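Local coordinates for protein chloramphenicol acetyltransferase (Vibrio fischeri, PDB 5UX9) that probably catalyses the transfer of an acetyl group from acetyl-CoA to chloramphenicol, giving chloramphenicol 3-acetate, a reaction linked to antibiotic resistance, at residues E67-R72 against A119-V124; N157-S162 against V171-D176; Q181-I186 against G206-L211. One frame throughout, in Å; residues are numbered along the deposited sequence.

Contact 1. Residues E67-R72 against A119-V124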
loop_
_atom_site.group_PDB
_atom_site.type_symbol
_atom_site.label_atom_id
_atom_site.label_comp_id
_atom_site.label_asym_id
_atom_site.label_seq_id
_atom_site.Cartn_x
_atom_site.Cartn_y
_atom_site.Cartn_z
ATOM N N GLU A 67 3.504 -27.906 13.979
ATOM C CA GLU A 67 3.576 -27.683 12.543
ATOM C C GLU A 67 2.952 -26.342 12.174
ATOM O O GLU A 67 2.046 -25.842 12.847
ATOM C CB GLU A 67 2.872 -28.811 11.788
ATOM N N VAL A 68 3.447 -25.759 11.081
ATOM C CA VAL A 68 3.033 -24.434 10.642
ATOM C C VAL A 68 2.941 -24.420 9.121
ATOM O O VAL A 68 3.527 -25.258 8.431
ATOM C CB VAL A 68 4.005 -23.340 11.143
ATOM C CG1 VAL A 68 5.212 -23.222 10.217
ATOM C CG2 VAL A 68 3.289 -22.006 11.288
ATOM N N ASP A 69 2.180 -23.459 8.602
ATOM C CA ASP A 69 2.051 -23.296 7.160
ATOM C C ASP A 69 3.388 -22.889 6.552
ATOM O O ASP A 69 4.098 -22.036 7.089
ATOM C CB ASP A 69 0.991 -22.244 6.835
ATOM C CG ASP A 69 -0.407 -22.684 7.218
ATOM O OD1 ASP A 69 -0.751 -23.861 6.975
ATOM O OD2 ASP A 69 -1.164 -21.848 7.756
ATOM N N LYS A 70 3.727 -23.500 5.422
ATOM C CA LYS A 70 4.986 -23.251 4.738
ATOM C C LYS A 70 4.752 -22.413 3.486
ATOM O O LYS A 70 3.634 -22.314 2.974
ATOM C CB LYS A 70 5.679 -24.568 4.368
ATOM C CG LYS A 70 6.150 -25.389 5.560
ATOM C CD LYS A 70 7.075 -26.507 5.111
ATOM C CE LYS A 70 7.144 -27.619 6.141
ATOM N NZ LYS A 70 8.548 -27.940 6.522
ATOM N N LEU A 71 5.828 -21.800 3.004
ATOM C CA LEU A 71 5.807 -21.024 1.771
ATOM C C LEU A 71 6.607 -21.774 0.713
ATOM O O LEU A 71 7.782 -22.086 0.924
ATOM C CB LEU A 71 6.376 -19.623 1.998
ATOM C CG LEU A 71 6.661 -18.797 0.743
ATOM C CD1 LEU A 71 5.379 -18.545 -0.029
ATOM C CD2 LEU A 71 7.324 -17.487 1.125
ATOM N N ARG A 72 5.973 -22.071 -0.419
ATOM C CA ARG A 72 6.604 -22.844 -1.483
ATOM C C ARG A 72 6.614 -22.026 -2.768
ATOM O O ARG A 72 5.555 -21.670 -3.293
ATOM C CB ARG A 72 5.873 -24.174 -1.690
ATOM C CG ARG A 72 6.305 -25.254 -0.717
ATOM C CD ARG A 72 5.158 -26.198 -0.485
ATOM N NE ARG A 72 5.183 -26.815 0.831
ATOM C CZ ARG A 72 5.893 -27.897 1.121
ATOM N NH1 ARG A 72 5.852 -28.409 2.343
ATOM N NH2 ARG A 72 6.626 -28.476 0.179
ATOM N N ALA A 119 -4.069 -21.888 7.572
ATOM C CA ALA A 119 -4.714 -21.559 6.310
ATOM C C ALA A 119 -4.233 -22.429 5.161
ATOM O O ALA A 119 -4.698 -22.251 4.030
ATOM C CB ALA A 119 -4.488 -20.081 5.971
ATOM N N GLY A 120 -3.331 -23.367 5.418
ATOM C CA GLY A 120 -2.713 -24.146 4.369
ATOM C C GLY A 120 -1.456 -23.484 3.831
ATOM O O GLY A 120 -1.228 -22.284 3.984
ATOM N N ASP A 121 -0.622 -24.296 3.189
ATOM C CA ASP A 121 0.619 -23.787 2.625
ATOM C C ASP A 121 0.329 -22.803 1.499
ATOM O O ASP A 121 -0.568 -23.017 0.678
ATOM C CB ASP A 121 1.480 -24.940 2.106
ATOM C CG ASP A 121 2.058 -25.790 3.222
ATOM O OD1 ASP A 121 1.873 -25.433 4.405
ATOM O OD2 ASP A 121 2.704 -26.817 2.916
ATOM N N THR A 122 1.084 -21.707 1.474
ATOM C CA THR A 122 1.045 -20.758 0.369
ATOM C C THR A 122 1.983 -21.258 -0.723
ATOM O O THR A 122 3.195 -21.357 -0.507
ATOM C CB THR A 122 1.446 -19.360 0.839
ATOM O OG1 THR A 122 0.645 -18.986 1.967
ATOM C CG2 THR A 122 1.248 -18.344 -0.275
ATOM N N ILE A 123 1.425 -21.579 -1.888
ATOM C CA ILE A 123 2.159 -22.236 -2.964
ATOM C C ILE A 123 2.171 -21.319 -4.180
ATOM O O ILE A 123 1.109 -20.969 -4.712
ATOM C CB ILE A 123 1.549 -23.603 -3.314
ATOM C CG1 ILE A 123 1.829 -24.613 -2.199
ATOM C CG2 ILE A 123 2.085 -24.104 -4.647
ATOM C CD1 ILE A 123 0.595 -25.332 -1.702
ATOM N N VAL A 124 3.368 -20.937 -4.620
ATOM C CA VAL A 124 3.563 -20.164 -5.841
ATOM C C VAL A 124 4.217 -21.072 -6.871
ATOM O O VAL A 124 5.253 -21.690 -6.593
ATOM C CB VAL A 124 4.420 -18.911 -5.589
ATOM C CG1 VAL A 124 4.926 -18.334 -6.906
ATOM C CG2 VAL A 124 3.627 -17.871 -4.811
#

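Contact 2. Residues N157-S162 against V171-D176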
loop_
_atom_site.group_PDB
_atom_site.type_symbol
_atom_site.label_atom_id
_atom_site.label_comp_id
_atom_site.label_asym_id
_atom_site.label_seq_id
_atom_site.Cartn_x
_atom_site.Cartn_y
_atom_site.Cartn_z
ATOM N N ASN A 157 -7.294 -18.311 -5.102
ATOM C CA ASN A 157 -6.311 -18.990 -5.930
ATOM C C ASN A 157 -6.257 -18.362 -7.318
ATOM O O ASN A 157 -7.266 -17.901 -7.858
ATOM C CB ASN A 157 -6.634 -20.479 -6.045
ATOM C CG ASN A 157 -6.367 -21.233 -4.761
ATOM O OD1 ASN A 157 -5.722 -20.718 -3.847
ATOM N ND2 ASN A 157 -6.852 -22.466 -4.687
ATOM N N VAL A 158 -5.060 -18.347 -7.895
ATOM C CA VAL A 158 -4.818 -17.744 -9.201
ATOM C C VAL A 158 -4.578 -18.860 -10.207
ATOM O O VAL A 158 -3.677 -19.689 -10.027
ATOM C CB VAL A 158 -3.635 -16.765 -9.166
ATOM C CG1 VAL A 158 -3.216 -16.400 -10.576
ATOM C CG2 VAL A 158 -4.010 -15.519 -8.384
ATOM N N ALA A 159 -5.384 -18.878 -11.266
ATOM C CA ALA A 159 -5.248 -19.883 -12.302
ATOM C C ALA A 159 -3.913 -19.723 -13.027
ATOM O O ALA A 159 -3.365 -18.618 -13.101
ATOM C CB ALA A 159 -6.399 -19.776 -13.298
ATOM N N PRO A 160 -3.362 -20.811 -13.563
ATOM C CA PRO A 160 -2.084 -20.709 -14.276
ATOM C C PRO A 160 -2.187 -19.786 -15.482
ATOM O O PRO A 160 -3.169 -19.813 -16.226
ATOM C CB PRO A 160 -1.795 -22.155 -14.697
ATOM C CG PRO A 160 -2.591 -22.994 -13.755
ATOM C CD PRO A 160 -3.826 -22.204 -13.458
ATOM N N TYR A 161 -1.156 -18.956 -15.653
ATOM C CA TYR A 161 -1.024 -18.071 -16.813
ATOM C C TYR A 161 -2.184 -17.080 -16.908
ATOM O O TYR A 161 -2.692 -16.795 -17.993
ATOM C CB TYR A 161 -0.887 -18.877 -18.108
ATOM C CG TYR A 161 0.474 -19.510 -18.286
ATOM C CD1 TYR A 161 1.503 -18.824 -18.919
ATOM C CD2 TYR A 161 0.733 -20.791 -17.816
ATOM C CE1 TYR A 161 2.750 -19.397 -19.079
ATOM C CE2 TYR A 161 1.977 -21.372 -17.972
ATOM C CZ TYR A 161 2.982 -20.671 -18.604
ATOM O OH TYR A 161 4.223 -21.245 -18.763
ATOM N N SER A 162 -2.601 -16.546 -15.764
ATOM C CA SER A 162 -3.627 -15.515 -15.714
ATOM C C SER A 162 -3.044 -14.238 -15.122
ATOM O O SER A 162 -2.091 -14.275 -14.339
ATOM C CB SER A 162 -4.845 -15.970 -14.894
ATOM O OG SER A 162 -4.457 -16.466 -13.627
ATOM N N VAL A 171 -7.880 -10.125 -15.087
ATOM C CA VAL A 171 -7.925 -9.370 -16.335
ATOM C C VAL A 171 -8.152 -10.301 -17.518
ATOM O O VAL A 171 -9.140 -10.175 -18.251
ATOM C CB VAL A 171 -6.636 -8.546 -16.512
ATOM C CG1 VAL A 171 -6.722 -7.691 -17.766
ATOM C CG2 VAL A 171 -6.394 -7.685 -15.287
ATOM N N LYS A 172 -7.245 -11.250 -17.715
ATOM C CA LYS A 172 -7.266 -12.128 -18.879
ATOM C C LYS A 172 -6.270 -13.256 -18.636
ATOM O O LYS A 172 -5.635 -13.334 -17.580
ATOM C CB LYS A 172 -6.928 -11.360 -20.159
ATOM C CG LYS A 172 -5.551 -10.709 -20.131
ATOM C CD LYS A 172 -5.076 -10.341 -21.527
ATOM C CE LYS A 172 -3.607 -9.942 -21.519
ATOM N NZ LYS A 172 -3.063 -9.779 -22.897
ATOM N N LYS A 173 -6.139 -14.131 -19.627
ATOM C CA LYS A 173 -5.074 -15.120 -19.601
ATOM C C LYS A 173 -4.058 -14.790 -20.686
ATOM O O LYS A 173 -4.400 -14.221 -21.727
ATOM C CB LYS A 173 -5.624 -16.539 -19.793
ATOM C CG LYS A 173 -6.514 -17.007 -18.647
ATOM C CD LYS A 173 -6.229 -18.450 -18.256
ATOM C CE LYS A 173 -7.294 -18.990 -17.309
ATOM N NZ LYS A 173 -8.394 -19.690 -18.032
ATOM N N ARG A 174 -2.813 -15.198 -20.428
ATOM C CA ARG A 174 -1.706 -14.761 -21.272
ATOM C C ARG A 174 -1.803 -15.318 -22.686
ATOM O O ARG A 174 -1.409 -14.640 -23.642
ATOM C CB ARG A 174 -0.376 -15.160 -20.638
ATOM C CG ARG A 174 -0.190 -14.626 -19.233
ATOM C CD ARG A 174 1.213 -14.082 -19.031
ATOM N NE ARG A 174 2.145 -15.120 -18.603
ATOM C CZ ARG A 174 3.335 -15.331 -19.156
ATOM N NH1 ARG A 174 3.747 -14.570 -20.161
ATOM N NH2 ARG A 174 4.117 -16.301 -18.699
ATOM N N PHE A 175 -2.313 -16.538 -22.846
ATOM C CA PHE A 175 -2.363 -17.183 -24.149
ATOM C C PHE A 175 -3.678 -17.939 -24.290
ATOM O O PHE A 175 -4.519 -17.947 -23.387
ATOM C CB PHE A 175 -1.172 -18.130 -24.345
ATOM C CG PHE A 175 0.143 -17.551 -23.911
ATOM C CD1 PHE A 175 0.711 -17.915 -22.701
ATOM C CD2 PHE A 175 0.815 -16.644 -24.714
ATOM C CE1 PHE A 175 1.924 -17.385 -22.300
ATOM C CE2 PHE A 175 2.027 -16.111 -24.318
ATOM C CZ PHE A 175 2.582 -16.482 -23.111
ATOM N N ASP A 176 -3.845 -18.575 -25.448
ATOM C CA ASP A 176 -4.979 -19.455 -25.682
ATOM C C ASP A 176 -4.912 -20.656 -24.744
ATOM O O ASP A 176 -3.833 -21.090 -24.331
ATOM C CB ASP A 176 -4.996 -19.904 -27.148
ATOM C CG ASP A 176 -5.923 -21.080 -27.403
ATOM O OD1 ASP A 176 -5.512 -22.233 -27.161
ATOM O OD2 ASP A 176 -7.066 -20.851 -27.854
#

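Contact 3. Residues Q181-I186 against G206-L211. With MG (magnesium ion), chain F.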
loop_
_atom_site.group_PDB
_atom_site.type_symbol
_atom_site.label_atom_id
_atom_site.label_comp_id
_atom_site.label_asym_id
_atom_site.label_seq_id
_atom_site.Cartn_x
_atom_site.Cartn_y
_atom_site.Cartn_z
ATOM N N GLN A 181 -2.235 -25.186 -21.904
ATOM C CA GLN A 181 -2.108 -26.612 -21.623
ATOM C C GLN A 181 -0.764 -27.146 -22.103
ATOM O O GLN A 181 -0.081 -27.878 -21.374
ATOM C CB GLN A 181 -3.258 -27.383 -22.275
ATOM C CG GLN A 181 -4.426 -27.676 -21.341
ATOM C CD GLN A 181 -3.982 -27.936 -19.912
ATOM O OE1 GLN A 181 -3.184 -28.838 -19.650
ATOM N NE2 GLN A 181 -4.511 -27.153 -18.977
ATOM N N THR A 182 -0.361 -26.769 -23.321
ATOM C CA THR A 182 0.920 -27.210 -23.862
ATOM C C THR A 182 2.069 -26.833 -22.932
ATOM O O THR A 182 2.913 -27.673 -22.594
ATOM C CB THR A 182 1.139 -26.609 -25.253
ATOM O OG1 THR A 182 0.132 -27.089 -26.153
ATOM C CG2 THR A 182 2.511 -26.991 -25.788
ATOM N N LEU A 183 2.107 -25.569 -22.500
ATOM C CA LEU A 183 3.150 -25.141 -21.573
ATOM C C LEU A 183 3.077 -25.916 -20.263
ATOM O O LEU A 183 4.112 -26.275 -19.688
ATOM C CB LEU A 183 3.039 -23.639 -21.315
ATOM C CG LEU A 183 3.376 -22.734 -22.501
ATOM C CD1 LEU A 183 3.219 -21.271 -22.120
ATOM C CD2 LEU A 183 4.783 -23.016 -23.003
ATOM N N LEU A 184 1.864 -26.194 -19.780
ATOM C CA LEU A 184 1.716 -26.901 -18.513
ATOM C C LEU A 184 2.152 -28.358 -18.599
ATOM O O LEU A 184 2.486 -28.949 -17.565
ATOM C CB LEU A 184 0.269 -26.816 -18.025
ATOM C CG LEU A 184 -0.176 -25.455 -17.488
ATOM C CD1 LEU A 184 -1.583 -25.535 -16.919
ATOM C CD2 LEU A 184 0.806 -24.951 -16.440
ATOM N N VAL A 185 2.161 -28.945 -19.796
ATOM C CA VAL A 185 2.597 -30.332 -19.955
ATOM C C VAL A 185 4.088 -30.427 -20.261
ATOM O O VAL A 185 4.770 -31.336 -19.780
ATOM C CB VAL A 185 1.764 -31.035 -21.045
ATOM C CG1 VAL A 185 2.179 -32.501 -21.168
ATOM C CG2 VAL A 185 0.279 -30.926 -20.738
ATOM N N ILE A 186 4.626 -29.518 -21.076
ATOM C CA ILE A 186 6.045 -29.605 -21.408
ATOM C C ILE A 186 6.898 -29.161 -20.224
ATOM O O ILE A 186 7.940 -29.763 -19.936
ATOM C CB ILE A 186 6.371 -28.801 -22.685
ATOM C CG1 ILE A 186 6.085 -27.310 -22.496
ATOM C CG2 ILE A 186 5.603 -29.358 -23.876
ATOM C CD1 ILE A 186 6.568 -26.454 -23.649
ATOM N N GLY A 206 6.725 -15.470 -28.448
ATOM C CA GLY A 206 5.418 -16.024 -28.156
ATOM C C GLY A 206 5.167 -17.306 -28.920
ATOM O O GLY A 206 4.017 -17.677 -29.174
ATOM N N HIS A 207 6.246 -18.000 -29.283
ATOM C CA HIS A 207 6.171 -19.170 -30.157
ATOM C C HIS A 207 6.135 -20.434 -29.299
ATOM O O HIS A 207 7.117 -21.165 -29.169
ATOM C CB HIS A 207 7.342 -19.175 -31.133
ATOM C CG HIS A 207 7.360 -17.998 -32.057
ATOM N ND1 HIS A 207 8.525 -17.458 -32.555
ATOM C CD2 HIS A 207 6.350 -17.255 -32.572
ATOM C CE1 HIS A 207 8.235 -16.435 -33.338
ATOM N NE2 HIS A 207 6.922 -16.291 -33.366
ATOM N N ILE A 208 4.964 -20.692 -28.713
ATOM C CA ILE A 208 4.777 -21.903 -27.919
ATOM C C ILE A 208 4.898 -23.141 -28.801
ATOM O O ILE A 208 5.411 -24.182 -28.372
ATOM C CB ILE A 208 3.420 -21.851 -27.187
ATOM C CG1 ILE A 208 3.445 -20.795 -26.076
ATOM C CG2 ILE A 208 3.054 -23.210 -26.609
ATOM C CD1 ILE A 208 2.856 -19.459 -26.482
ATOM N N GLU A 209 4.451 -23.037 -30.056
ATOM C CA GLU A 209 4.476 -24.186 -30.958
ATOM C C GLU A 209 5.901 -24.667 -31.213
ATOM O O GLU A 209 6.169 -25.876 -31.197
ATOM C CB GLU A 209 3.769 -23.835 -32.272
ATOM C CG GLU A 209 4.424 -22.732 -33.109
ATOM C CD GLU A 209 4.138 -21.333 -32.589
ATOM O OE1 GLU A 209 4.892 -20.401 -32.943
ATOM O OE2 GLU A 209 3.163 -21.165 -31.825
ATOM N N GLU A 210 6.833 -23.736 -31.441
ATOM C CA GLU A 210 8.226 -24.119 -31.649
ATOM C C GLU A 210 8.796 -24.786 -30.406
ATOM O O GLU A 210 9.547 -25.763 -30.505
ATOM C CB GLU A 210 9.058 -22.894 -32.030
ATOM C CG GLU A 210 8.746 -22.321 -33.404
ATOM C CD GLU A 210 9.667 -21.173 -33.779
ATOM O OE1 GLU A 210 9.281 -20.004 -33.572
ATOM O OE2 GLU A 210 10.781 -21.442 -34.277
ATOM N N LEU A 211 8.444 -24.271 -29.225
ATOM C CA LEU A 211 8.900 -24.886 -27.983
ATOM C C LEU A 211 8.380 -26.311 -27.851
ATOM O O LEU A 211 9.117 -27.212 -27.434
ATOM C CB LEU A 211 8.461 -24.037 -26.791
ATOM C CG LEU A 211 9.224 -24.258 -25.486
ATOM C CD1 LEU A 211 10.693 -23.904 -25.661
ATOM C CD2 LEU A 211 8.601 -23.446 -24.363
HETATM MG MG MG F . 10.525 -18.116 -33.078
HETATM O O HOH W 1 9.965 -18.321 -35.104
HETATM O O HOH W 2 12.372 -17.267 -32.630
#

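Contact 1. Residues E67-R72 against A119-V124
Stacked coils of the left-handed parallel beta-helix, the fold of the hexapeptide-repeat transferases, meet where Leu-71 pairs with Thr-122 and Arg-72 with Ile-123. The ladder is parallel: Thr-122 N donates to Lys-70 O, Arg-72 N to Thr-122 O, and Val-124 N to Arg-72 O, the last at 2.7 Å. Leu-71 bonds through its backbone to Asn-24 and Glu-26, Ile-123 to Val-140 and Ile-142, so four coils are tied in sequence.

Before the strands begin, two aspartates reach across in opposite senses. Asp-69 OD2 accepts the Ala-119 N-H on its syn side at 2.9 Å, while OD1 has a weak bond from Gly-120 N and a salt bridge to Arg-118. In return, Lys-70 N lies 2.9 Å from Asp-121 OD1, a nearly straight bond (176°) that arrives from above the carboxylate plane. With CG beside its own backbone N (chi1 -70°), Asp-121 brings its carboxylate up to residues 67-72. Its OD2 takes Arg-72 NE at 3.2 Å; guanidinium and carboxylate are nearly parallel (17°) but stepped, NE lying above the carboxylate plane. Glu-26 takes a second salt bridge, from Arg-72 NH2. On the opposite sheet face Leu-71 CD1 rests 4.1 Å from Thr-122 CB, with Phe-85 against the leucine, and on the arginine's face Arg-72 CD runs alongside Ile-123, 4.1 Å from CG1.

Contact 2. Residues N157-S162 against V171-D176
Residues 157-162 and 171-176 meet in an antiparallel pairing at one bridge, with Ser-162 and Lys-173 a non-hydrogen-bonded pair whose CA atoms are 4.2 Å apart, and Arg-174 N donating to Tyr-161 O at 2.9 Å just beyond it. A type II beta turn from Ala-159 to Ser-162 leads into this pairing, and Tyr-161, at its third position, has the positive phi (61°) that such a turn uses.

Three flat groups meet beside the turn. The Arg-174 chain, bent at chi2 and chi3, brings NH2 to 3.4 Å from Tyr-161 CE1; guanidinium and ring are inclined by 21°, and the approach is oblique. Phe-175 lies on one face of the same guanidinium, its CE1 3.9 Å above the plane and over the centre. Tyr-161 CD1, 3.7 Å from Phe-175 CE1, meets the phenylalanine ring in its plane, at the edge, though the pair as a whole is oblique, with planes at 57°. Arg-174 CB covers a face of that ring near the rim. The bent aliphatic chain of Lys-173 passes Tyr-161 O and Pro-160 O to set CE 4.2 Å from Ala-159 CB.

The buried arginine is gripped from beyond the pair: NE donates to Gly-145 O, and NH1 to Ala-95 O and Trp-97 O of the second subunit. Tyr-161 also packs on Ile-180 and Leu-183, in the helix for which Asp-176 is the N-cap. The arrangement belongs to the end of the beta-helix, where the last coil passes through a tight turn into the beta-hairpin of strands 162-165 and 169-173.

Contact 3. Residues Q181-I186 against G206-L211
The flat imidazole of His-207 has magnesium at its ND1, 2.2 Å away, and water 2 in its plane at the edge, while Glu-210 brings its carboxylate to the same ion with OE1 at 2.3 Å from the metal. Water 1 and water 2 complete the ligands seen, each with its O atom 2.1 Å from magnesium. The two protein ligands are three residues apart, His-207 at the N-cap position and Glu-210 in the first turn of helix 208-219, a spacing that lets both reach one ion.

The side of this turn that carries Ile-208 and Leu-211 packs on helix 177-186, both helices lying in the C-terminal part that follows the beta-helix, and the contact is wholly apolar. Ile-208 reaches two residues of the partner helix: its CG2 lies 3.9 Å from Thr-182 CG2, while CG1 comes 4.0 Å from Leu-183 CD1, the two side chains crossing at about a right angle. One turn on, a chi1 of -160° swings the Leu-211 branch toward the partner helix, where CD2 meets both Leu-183 CD2 at 4.1 Å and Ile-186 CD1 at 3.7 Å. Ile-98 of the second subunit packs against Leu-183, Ile-208 and Leu-211.

The three contacts follow the chain from the body of the beta-helix to its C-terminal helices. Contact 1 lies nearest the centre of the chain, about 9 Å from it, and touches neither of the others; its centre is about 22 Å from that of contact 2 and 29 Å from that of contact 3. Contacts 2 and 3 adjoin, with centres about 15 Å apart: Tyr-161 OH approaches Leu-183 CD1 at 3.5 Å, and Phe-175 CD2 meets Ile-208 CD1 at 3.9 Å. Ile-98 of the second subunit also reaches Tyr-161, touching both contacts; active sites of this family generally lie between subunits. Residues 206-211 hold magnesium on the side not facing 181-186, about 12 Å from the Phe-175 side chain.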